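Long-range contacts in isatin hydrolase (PDB 5NMP), which hydrolyses isatin, probably opening its five-membered ring to give isatinate, and carries a manganese ion at its metal site: residues P50-R55 / N70-E75; V148-D153 / F194-I199; T198-A203 / P214-M219. All blocks are in the same frame, centred on the assembly; numbering follows the deposited sequence.

Contact 1 of 3, residues P50-R55 / N70-E75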
loop_
_atom_site.group_PDB
_atom_site.type_symbol
_atom_site.label_atom_id
_atom_site.label_comp_id
_atom_site.label_asym_id
_atom_site.label_seq_id
_atom_site.Cartn_x
_atom_site.Cartn_y
_atom_site.Cartn_z
ATOM N N PRO A 50 -9.269 14.561 10.736
ATOM C CA PRO A 50 -9.529 14.557 9.293
ATOM C C PRO A 50 -8.215 14.587 8.517
ATOM O O PRO A 50 -7.162 14.808 9.116
ATOM C CB PRO A 50 -10.337 15.838 9.078
ATOM C CG PRO A 50 -9.914 16.732 10.192
ATOM C CD PRO A 50 -9.656 15.835 11.366
ATOM N N PHE A 51 -8.268 14.363 7.209
ATOM C CA PHE A 51 -7.062 14.402 6.393
ATOM C C PHE A 51 -6.643 15.844 6.120
ATOM O O PHE A 51 -7.402 16.619 5.543
ATOM C CB PHE A 51 -7.279 13.651 5.078
ATOM C CG PHE A 51 -6.044 13.550 4.225
ATOM C CD1 PHE A 51 -5.816 14.450 3.195
ATOM C CD2 PHE A 51 -5.107 12.556 4.459
ATOM C CE1 PHE A 51 -4.676 14.357 2.415
ATOM C CE2 PHE A 51 -3.964 12.458 3.682
ATOM C CZ PHE A 51 -3.749 13.359 2.660
ATOM N N LYS A 52 -5.435 16.203 6.547
ATOM C CA LYS A 52 -4.891 17.533 6.279
ATOM C C LYS A 52 -3.584 17.431 5.507
ATOM O O LYS A 52 -2.741 16.584 5.804
ATOM C CB LYS A 52 -4.661 18.311 7.578
ATOM C CG LYS A 52 -5.914 18.596 8.389
ATOM C CD LYS A 52 -5.631 19.628 9.471
ATOM C CE LYS A 52 -6.803 19.781 10.430
ATOM N NZ LYS A 52 -6.956 18.597 11.324
ATOM N N ILE A 53 -3.412 18.299 4.517
ATOM C CA ILE A 53 -2.200 18.283 3.710
ATOM C C ILE A 53 -1.654 19.698 3.522
ATOM O O ILE A 53 -2.397 20.636 3.232
ATOM C CB ILE A 53 -2.450 17.609 2.338
ATOM C CG1 ILE A 53 -1.138 17.421 1.576
ATOM C CG2 ILE A 53 -3.474 18.382 1.511
ATOM C CD1 ILE A 53 -1.282 16.584 0.324
ATOM N N GLU A 54 -0.348 19.848 3.718
ATOM C CA GLU A 54 0.298 21.145 3.577
ATOM C C GLU A 54 1.536 21.048 2.689
ATOM O O GLU A 54 2.389 20.178 2.870
ATOM C CB GLU A 54 0.664 21.717 4.947
ATOM C CG GLU A 54 1.381 20.740 5.857
ATOM C CD GLU A 54 1.700 21.340 7.211
ATOM O OE1 GLU A 54 1.620 22.580 7.343
ATOM O OE2 GLU A 54 2.024 20.573 8.144
ATOM N N ARG A 55 1.615 21.956 1.723
ATOM C CA ARG A 55 2.694 21.962 0.749
ATOM C C ARG A 55 4.014 22.415 1.375
ATOM O O ARG A 55 4.048 23.367 2.159
ATOM C CB ARG A 55 2.318 22.867 -0.427
ATOM C CG ARG A 55 3.282 22.830 -1.591
ATOM C CD ARG A 55 2.907 23.866 -2.637
ATOM N NE ARG A 55 1.711 23.496 -3.389
ATOM C CZ ARG A 55 1.219 24.206 -4.401
ATOM N NH1 ARG A 55 1.818 25.326 -4.779
ATOM N NH2 ARG A 55 0.127 23.797 -5.034
ATOM N N ASN A 70 3.634 17.603 3.305
ATOM C CA ASN A 70 3.434 16.916 4.579
ATOM C C ASN A 70 1.946 16.631 4.744
ATOM O O ASN A 70 1.117 17.397 4.253
ATOM C CB ASN A 70 3.937 17.754 5.754
ATOM C CG ASN A 70 5.445 17.824 5.824
ATOM O OD1 ASN A 70 6.140 16.850 5.534
ATOM N ND2 ASN A 70 5.962 18.979 6.219
ATOM N N PHE A 71 1.594 15.544 5.423
ATOM C CA PHE A 71 0.182 15.275 5.682
ATOM C C PHE A 71 -0.067 14.675 7.061
ATOM O O PHE A 71 0.844 14.161 7.712
ATOM C CB PHE A 71 -0.408 14.357 4.600
ATOM C CG PHE A 71 0.107 12.941 4.637
ATOM C CD1 PHE A 71 -0.626 11.938 5.258
ATOM C CD2 PHE A 71 1.308 12.606 4.028
ATOM C CE1 PHE A 71 -0.164 10.633 5.284
ATOM C CE2 PHE A 71 1.776 11.302 4.050
ATOM C CZ PHE A 71 1.039 10.315 4.680
ATOM N N SER A 72 -1.315 14.766 7.499
ATOM C CA SER A 72 -1.732 14.191 8.767
ATOM C C SER A 72 -3.140 13.629 8.639
ATOM O O SER A 72 -3.981 14.187 7.935
ATOM C CB SER A 72 -1.669 15.233 9.884
ATOM O OG SER A 72 -2.443 16.376 9.568
ATOM N N CYS A 73 -3.382 12.511 9.315
ATOM C CA CYS A 73 -4.694 11.879 9.328
ATOM C C CYS A 73 -4.736 10.813 10.416
ATOM O O CYS A 73 -3.897 10.802 11.318
ATOM C CB CYS A 73 -5.022 11.267 7.964
ATOM S SG CYS A 73 -3.888 9.970 7.423
ATOM N N GLY A 74 -5.717 9.922 10.332
ATOM C CA GLY A 74 -5.825 8.834 11.282
ATOM C C GLY A 74 -5.559 7.508 10.608
ATOM O O GLY A 74 -5.577 7.415 9.381
ATOM N N GLU A 75 -5.297 6.482 11.409
ATOM C CA GLU A 75 -5.158 5.128 10.892
ATOM C C GLU A 75 -6.416 4.721 10.133
ATOM O O GLU A 75 -6.351 3.989 9.153
ATOM C CB GLU A 75 -4.894 4.137 12.028
ATOM C CG GLU A 75 -3.587 4.353 12.767
ATOM C CD GLU A 75 -3.460 3.466 13.995
ATOM O OE1 GLU A 75 -4.500 3.115 14.588
ATOM O OE2 GLU A 75 -2.320 3.115 14.365
#
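Phe51 meets Phe71 and Cys73 with the CD2-CE2 side of its ring. Its CE2 is 3.7 Å from Phe71 CD1, in a pair whose planes are 27° apart but slid so that the rings barely overlap. On the same ring, CD2 meets Cys73 CB at 3.7 Å, while the Cys73 sulfur sits at the ring edge in a sulfur-aromatic contact. CG of Phe51 is anti to the backbone N (chi1 -175°), beside the carbonyl carbon. Ile53 continues this apolar face, its CG1 approaching Phe71 CB at 4.4 Å. Lys52, Ser72, Glu54 and Asn70 point to the other face, where Lys52 CB lies 3.6 Å from Ser72 OG and Glu54 CG packs on Asn70 CB.

Behind these side chains is an antiparallel ladder. Lys52 with Ser72 and Glu54 with Asn70 are hydrogen-bonded pairs, each closed by two backbone bonds such as Lys52 N to Ser72 O, 2.8 Å; Ile53 with Phe71 is the non-hydrogen-bonded pair between them.

The strands belong to the hairpin 52-60/66-74. Pro34 packs on Phe51 and Ile53, residues 70-74 pair antiparallel with a strand of the second subunit, and Gln49 of that subunit gives its N-H to Asn70 OD1.

Contact 2 of 3, residues V148-D153 / F194-I199; sequences VLFRTD and FGVETI
Gly195 is held between two backbone hydrogen bonds to 148-151: its N gives to Val148 O at 2.9 Å, and its O accepts from Phe150 N at 2.7 Å. This joins neighbouring parallel strands of the mixed sheet, Val148 opposite Phe194 and Leu149 opposite Gly195.

The apolar contacts follow that register. Val148 CG1 touches Phe194 CE2 at 3.8 Å, and CZ of the same ring reaches Phe150 CB. Val196 CG1 comes in at the edge of the Phe150 ring, and Thr152 CG2 sits over the centre of one of its faces. The Val196 side chain is about 4 Å from that of Gln228, a manganese-binding residue.

Among the polar contacts, Glu197 has CG anti to its carbonyl carbon (chi1 -54°) and an extended chain beyond, which carries the carboxylate to the turn after 148-151. There OE1 takes the N-H of Thr152 at 2.9 Å and of Asp153 at 3.0 Å, both from above the same face of the carboxylate plane. Ser155 holds OE2. Arg151 NE bonds Asp153 OD1 in a salt bridge, 3.1 Å.

Strand 107-114 hydrogen-bonds to the other edge of strand 147-151, helix 116-119 touches Arg151, Thr152 and Asp153, and helix 214-221 packs on Phe194.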
loop_
_atom_site.group_PDB
_atom_site.type_symbol
_atom_site.label_atom_id
_atom_site.label_comp_id
_atom_site.label_asym_id
_atom_site.label_seq_id
_atom_site.Cartn_x
_atom_site.Cartn_y
_atom_site.Cartn_z
ATOM N N VAL A 148 -14.787 -11.104 1.588
ATOM C CA VAL A 148 -16.176 -10.924 1.200
ATOM C C VAL A 148 -16.429 -9.434 1.003
ATOM O O VAL A 148 -16.526 -8.679 1.971
ATOM C CB VAL A 148 -17.147 -11.495 2.245
ATOM C CG1 VAL A 148 -18.589 -11.228 1.833
ATOM C CG2 VAL A 148 -16.910 -12.980 2.420
ATOM N N LEU A 149 -16.512 -9.011 -0.254
ATOM C CA LEU A 149 -16.712 -7.599 -0.567
ATOM C C LEU A 149 -18.197 -7.279 -0.734
ATOM O O LEU A 149 -18.858 -7.773 -1.650
ATOM C CB LEU A 149 -15.925 -7.212 -1.823
ATOM C CG LEU A 149 -14.415 -7.463 -1.731
ATOM C CD1 LEU A 149 -13.687 -6.935 -2.955
ATOM C CD2 LEU A 149 -13.835 -6.858 -0.458
ATOM N N PHE A 150 -18.707 -6.452 0.172
ATOM C CA PHE A 150 -20.114 -6.072 0.212
ATOM C C PHE A 150 -20.377 -4.859 -0.682
ATOM O O PHE A 150 -20.168 -3.721 -0.264
ATOM C CB PHE A 150 -20.519 -5.775 1.662
ATOM C CG PHE A 150 -21.997 -5.599 1.871
ATOM C CD1 PHE A 150 -22.916 -6.133 0.982
ATOM C CD2 PHE A 150 -22.467 -4.895 2.972
ATOM C CE1 PHE A 150 -24.277 -5.968 1.187
ATOM C CE2 PHE A 150 -23.825 -4.725 3.182
ATOM C CZ PHE A 150 -24.733 -5.262 2.288
ATOM N N ARG A 151 -20.832 -5.101 -1.908
ATOM C CA ARG A 151 -21.128 -4.010 -2.835
ATOM C C ARG A 151 -22.495 -3.385 -2.573
ATOM O O ARG A 151 -23.516 -4.074 -2.588
ATOM C CB ARG A 151 -21.069 -4.488 -4.284
ATOM C CG ARG A 151 -21.438 -3.392 -5.260
ATOM C CD ARG A 151 -21.655 -3.897 -6.667
ATOM N NE ARG A 151 -22.210 -2.837 -7.502
ATOM C CZ ARG A 151 -22.800 -3.034 -8.674
ATOM N NH1 ARG A 151 -22.917 -4.262 -9.164
ATOM N NH2 ARG A 151 -23.279 -2.000 -9.354
ATOM N N THR A 152 -22.509 -2.073 -2.354
ATOM C CA THR A 152 -23.738 -1.357 -2.033
ATOM C C THR A 152 -23.912 -0.084 -2.859
ATOM O O THR A 152 -24.925 0.602 -2.731
ATOM C CB THR A 152 -23.777 -0.970 -0.547
ATOM O OG1 THR A 152 -22.611 -0.200 -0.231
ATOM C CG2 THR A 152 -23.817 -2.212 0.335
ATOM N N ASP A 153 -22.920 0.226 -3.692
ATOM C CA ASP A 153 -22.869 1.477 -4.460
ATOM C C ASP A 153 -22.874 2.713 -3.557
ATOM O O ASP A 153 -23.164 3.821 -4.006
ATOM C CB ASP A 153 -24.031 1.558 -5.460
ATOM C CG ASP A 153 -23.732 0.839 -6.764
ATOM O OD1 ASP A 153 -22.726 0.100 -6.826
ATOM O OD2 ASP A 153 -24.510 1.009 -7.729
ATOM N N PHE A 194 -13.889 -8.902 5.773
ATOM C CA PHE A 194 -15.105 -8.262 5.278
ATOM C C PHE A 194 -14.789 -6.858 4.746
ATOM O O PHE A 194 -14.143 -6.062 5.426
ATOM C CB PHE A 194 -16.154 -8.205 6.396
ATOM C CG PHE A 194 -17.558 -7.998 5.905
ATOM C CD1 PHE A 194 -18.262 -6.854 6.242
ATOM C CD2 PHE A 194 -18.174 -8.950 5.109
ATOM C CE1 PHE A 194 -19.559 -6.662 5.790
ATOM C CE2 PHE A 194 -19.471 -8.765 4.653
ATOM C CZ PHE A 194 -20.164 -7.618 4.994
ATOM N N GLY A 195 -15.235 -6.557 3.530
ATOM C CA GLY A 195 -14.950 -5.268 2.912
ATOM C C GLY A 195 -16.198 -4.507 2.500
ATOM O O GLY A 195 -17.124 -5.081 1.926
ATOM N N VAL A 196 -16.226 -3.209 2.788
ATOM C CA VAL A 196 -17.413 -2.395 2.528
ATOM C C VAL A 196 -17.096 -1.090 1.789
ATOM O O VAL A 196 -15.935 -0.724 1.621
ATOM C CB VAL A 196 -18.144 -2.056 3.844
ATOM C CG1 VAL A 196 -18.618 -3.326 4.530
ATOM C CG2 VAL A 196 -17.232 -1.259 4.767
ATOM N N GLU A 197 -18.140 -0.392 1.350
ATOM C CA GLU A 197 -17.985 0.916 0.716
ATOM C C GLU A 197 -18.280 2.041 1.703
ATOM O O GLU A 197 -18.044 3.214 1.416
ATOM C CB GLU A 197 -18.908 1.046 -0.496
ATOM C CG GLU A 197 -18.764 -0.058 -1.525
ATOM C CD GLU A 197 -19.594 0.196 -2.772
ATOM O OE1 GLU A 197 -20.106 -0.781 -3.353
ATOM O OE2 GLU A 197 -19.731 1.372 -3.173
ATOM N N THR A 198 -18.807 1.674 2.865
ATOM C CA THR A 198 -19.158 2.646 3.891
ATOM C C THR A 198 -17.983 2.924 4.824
ATOM O O THR A 198 -16.920 2.322 4.693
ATOM C CB THR A 198 -20.363 2.170 4.729
ATOM O OG1 THR A 198 -20.136 0.826 5.169
ATOM C CG2 THR A 198 -21.638 2.213 3.910
ATOM N N ILE A 199 -18.192 3.838 5.766
ATOM C CA ILE A 199 -17.176 4.200 6.747
ATOM C C ILE A 199 -17.194 3.219 7.925
ATOM O O ILE A 199 -16.443 3.365 8.887
ATOM C CB ILE A 199 -17.390 5.650 7.257
ATOM C CG1 ILE A 199 -16.123 6.218 7.904
ATOM C CG2 ILE A 199 -18.554 5.701 8.233
ATOM C CD1 ILE A 199 -14.924 6.254 7.001
HETATM O O HOH W 1 -20.599 -1.692 1.029
#

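Contact 3 of 3, residues T198-A203 / P214-M219; sequences TINTDA and PCHTLM
The His216 ring and the Asp202 carboxylate lie nearly coplanar, 28° apart, and meet at the ring edge. There ND1 donates to the anti lone pair of Asp202 OD2, 2.7 Å, with the oxygen close to the plane of the ring. Asn200 OD1 also approaches the edge, 3.1 Å from His216 CE1, its amide turned 67° from the ring. Thr201 OG1 comes in obliquely, 3.1 Å from the same CE1. Outside the two segments, the rings of Trp87 and His220 both meet the imidazole.

The carboxylate also grips the start of helix 214-221. OD1 of Asp202 accepts from Cys215 N at 2.7 Å and OD2 from His216 N at 2.9 Å, each through its syn lone pair, so OD2 serves the backbone and the side chain of one residue. This is a His-carboxylate hydrogen bond built into the first turn of a helix; it helps set the rotation of the imidazole and ties the loop to the helix. With CG of His216 anti to its carbonyl carbon (chi1 -85°), CG is set beside its own backbone N, the atom that shares OD2 with ND1.

Second-shell bonds set the loop. Asn200 OD1 accepts from Asp202 N at 2.9 Å, an Asx turn whose donor lies above the amide plane, and Thr198 OG1 bonds Asn200 O. Cys215 SG packs beside Thr201 OG1, 3.9 Å away. On the pocket side, His216 NE2 bonds a succinic acid molecule, probably from the crystallisation liquor; the His216 side chain itself lies close to the metal ligand Asp82, its nearest atom about 5 Å from the bound manganese.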
loop_
_atom_site.group_PDB
_atom_site.type_symbol
_atom_site.label_atom_id
_atom_site.label_comp_id
_atom_site.label_asym_id
_atom_site.label_seq_id
_atom_site.Cartn_x
_atom_site.Cartn_y
_atom_site.Cartn_z
ATOM N N THR A 198 -18.807 1.674 2.865
ATOM C CA THR A 198 -19.158 2.646 3.891
ATOM C C THR A 198 -17.983 2.924 4.824
ATOM O O THR A 198 -16.920 2.322 4.693
ATOM C CB THR A 198 -20.363 2.170 4.729
ATOM O OG1 THR A 198 -20.136 0.826 5.169
ATOM C CG2 THR A 198 -21.638 2.213 3.910
ATOM N N ILE A 199 -18.192 3.838 5.766
ATOM C CA ILE A 199 -17.176 4.200 6.747
ATOM C C ILE A 199 -17.194 3.219 7.925
ATOM O O ILE A 199 -16.443 3.365 8.887
ATOM C CB ILE A 199 -17.390 5.650 7.257
ATOM C CG1 ILE A 199 -16.123 6.218 7.904
ATOM C CG2 ILE A 199 -18.554 5.701 8.233
ATOM C CD1 ILE A 199 -14.924 6.254 7.001
ATOM N N ASN A 200 -18.054 2.209 7.841
ATOM C CA ASN A 200 -18.164 1.206 8.899
ATOM C C ASN A 200 -18.493 -0.169 8.312
ATOM O O ASN A 200 -19.363 -0.279 7.450
ATOM C CB ASN A 200 -19.230 1.630 9.915
ATOM C CG ASN A 200 -19.168 0.833 11.212
ATOM O OD1 ASN A 200 -18.545 -0.227 11.281
ATOM N ND2 ASN A 200 -19.831 1.342 12.247
ATOM N N THR A 201 -17.800 -1.213 8.763
ATOM C CA THR A 201 -18.096 -2.564 8.281
ATOM C C THR A 201 -19.416 -3.050 8.854
ATOM O O THR A 201 -20.082 -3.898 8.266
ATOM C CB THR A 201 -16.997 -3.583 8.645
ATOM O OG1 THR A 201 -16.796 -3.586 10.064
ATOM C CG2 THR A 201 -15.693 -3.249 7.939
ATOM N N ASP A 202 -19.782 -2.508 10.009
ATOM C CA ASP A 202 -21.047 -2.844 10.645
ATOM C C ASP A 202 -22.160 -1.915 10.203
ATOM O O ASP A 202 -21.906 -0.794 9.764
ATOM C CB ASP A 202 -20.915 -2.789 12.165
ATOM C CG ASP A 202 -20.288 -4.035 12.735
ATOM O OD1 ASP A 202 -20.999 -5.058 12.822
ATOM O OD2 ASP A 202 -19.094 -3.994 13.098
ATOM N N ALA A 203 -23.396 -2.390 10.319
ATOM C CA ALA A 203 -24.556 -1.539 10.108
ATOM C C ALA A 203 -24.566 -0.464 11.182
ATOM O O ALA A 203 -24.291 -0.743 12.347
ATOM C CB ALA A 203 -25.835 -2.351 10.141
ATOM N N PRO A 214 -21.447 -6.420 15.617
ATOM C CA PRO A 214 -21.060 -7.834 15.556
ATOM C C PRO A 214 -19.900 -8.115 14.600
ATOM O O PRO A 214 -19.105 -9.016 14.867
ATOM C CB PRO A 214 -22.338 -8.527 15.071
ATOM C CG PRO A 214 -23.124 -7.456 14.393
ATOM C CD PRO A 214 -22.830 -6.205 15.155
ATOM N N CYS A 215 -19.799 -7.360 13.512
ATOM C CA CYS A 215 -18.752 -7.612 12.527
ATOM C C CYS A 215 -17.384 -7.282 13.113
ATOM O O CYS A 215 -16.474 -8.098 13.051
ATOM C CB CYS A 215 -18.995 -6.814 11.244
ATOM S SG CYS A 215 -17.962 -7.321 9.848
ATOM N N HIS A 216 -17.247 -6.091 13.688
ATOM C CA HIS A 216 -16.016 -5.720 14.382
ATOM C C HIS A 216 -15.674 -6.704 15.500
ATOM O O HIS A 216 -14.544 -7.185 15.590
ATOM C CB HIS A 216 -16.124 -4.309 14.963
ATOM C CG HIS A 216 -15.781 -3.227 13.988
ATOM N ND1 HIS A 216 -16.717 -2.644 13.161
ATOM C CD2 HIS A 216 -14.602 -2.622 13.709
ATOM C CE1 HIS A 216 -16.129 -1.726 12.416
ATOM N NE2 HIS A 216 -14.846 -1.692 12.727
ATOM N N THR A 217 -16.659 -7.003 16.342
ATOM C CA THR A 217 -16.447 -7.852 17.508
ATOM C C THR A 217 -16.010 -9.266 17.141
ATOM O O THR A 217 -15.048 -9.788 17.706
ATOM C CB THR A 217 -17.722 -7.952 18.372
ATOM O OG1 THR A 217 -18.136 -6.642 18.778
ATOM C CG2 THR A 217 -17.458 -8.797 19.604
ATOM N N LEU A 218 -16.713 -9.881 16.195
ATOM C CA LEU A 218 -16.496 -11.291 15.898
ATOM C C LEU A 218 -15.370 -11.525 14.890
ATOM O O LEU A 218 -14.614 -12.486 15.026
ATOM C CB LEU A 218 -17.794 -11.933 15.401
ATOM C CG LEU A 218 -18.970 -11.891 16.390
ATOM C CD1 LEU A 218 -20.222 -12.537 15.797
ATOM C CD2 LEU A 218 -18.611 -12.535 17.728
ATOM N N MET A 219 -15.248 -10.658 13.887
ATOM C CA MET A 219 -14.191 -10.823 12.887
ATOM C C MET A 219 -12.820 -10.593 13.509
ATOM O O MET A 219 -11.928 -11.427 13.378
ATOM C CB MET A 219 -14.393 -9.879 11.701
ATOM C CG MET A 219 -15.646 -10.163 10.886
ATOM S SD MET A 219 -15.471 -11.555 9.757
ATOM C CE MET A 219 -14.180 -10.929 8.716
#

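In the fold
Contact 1 comes first along the chain and stands apart: its centre is 25 Å from those of contacts 2 and 3, on the two-stranded hairpin 52-60/66-74 that reaches the second subunit. Contact 2 joins neighbouring parallel strands 147-151 and 193-195 inside the mixed sheet. Contact 3 starts where contact 2 ends, sharing Thr198 and Ile199, and ties the loop after strand 193-195 to helix 214-221. Their centres are 10 Å apart and they pack directly, Phe194 CD1 on Cys215 SG at 3.6 Å. The manganese lies near both, while contact 1 leads along the chain into the ligands His76, His80 and Asp82, linking the hairpin at the subunit interface to the metal site.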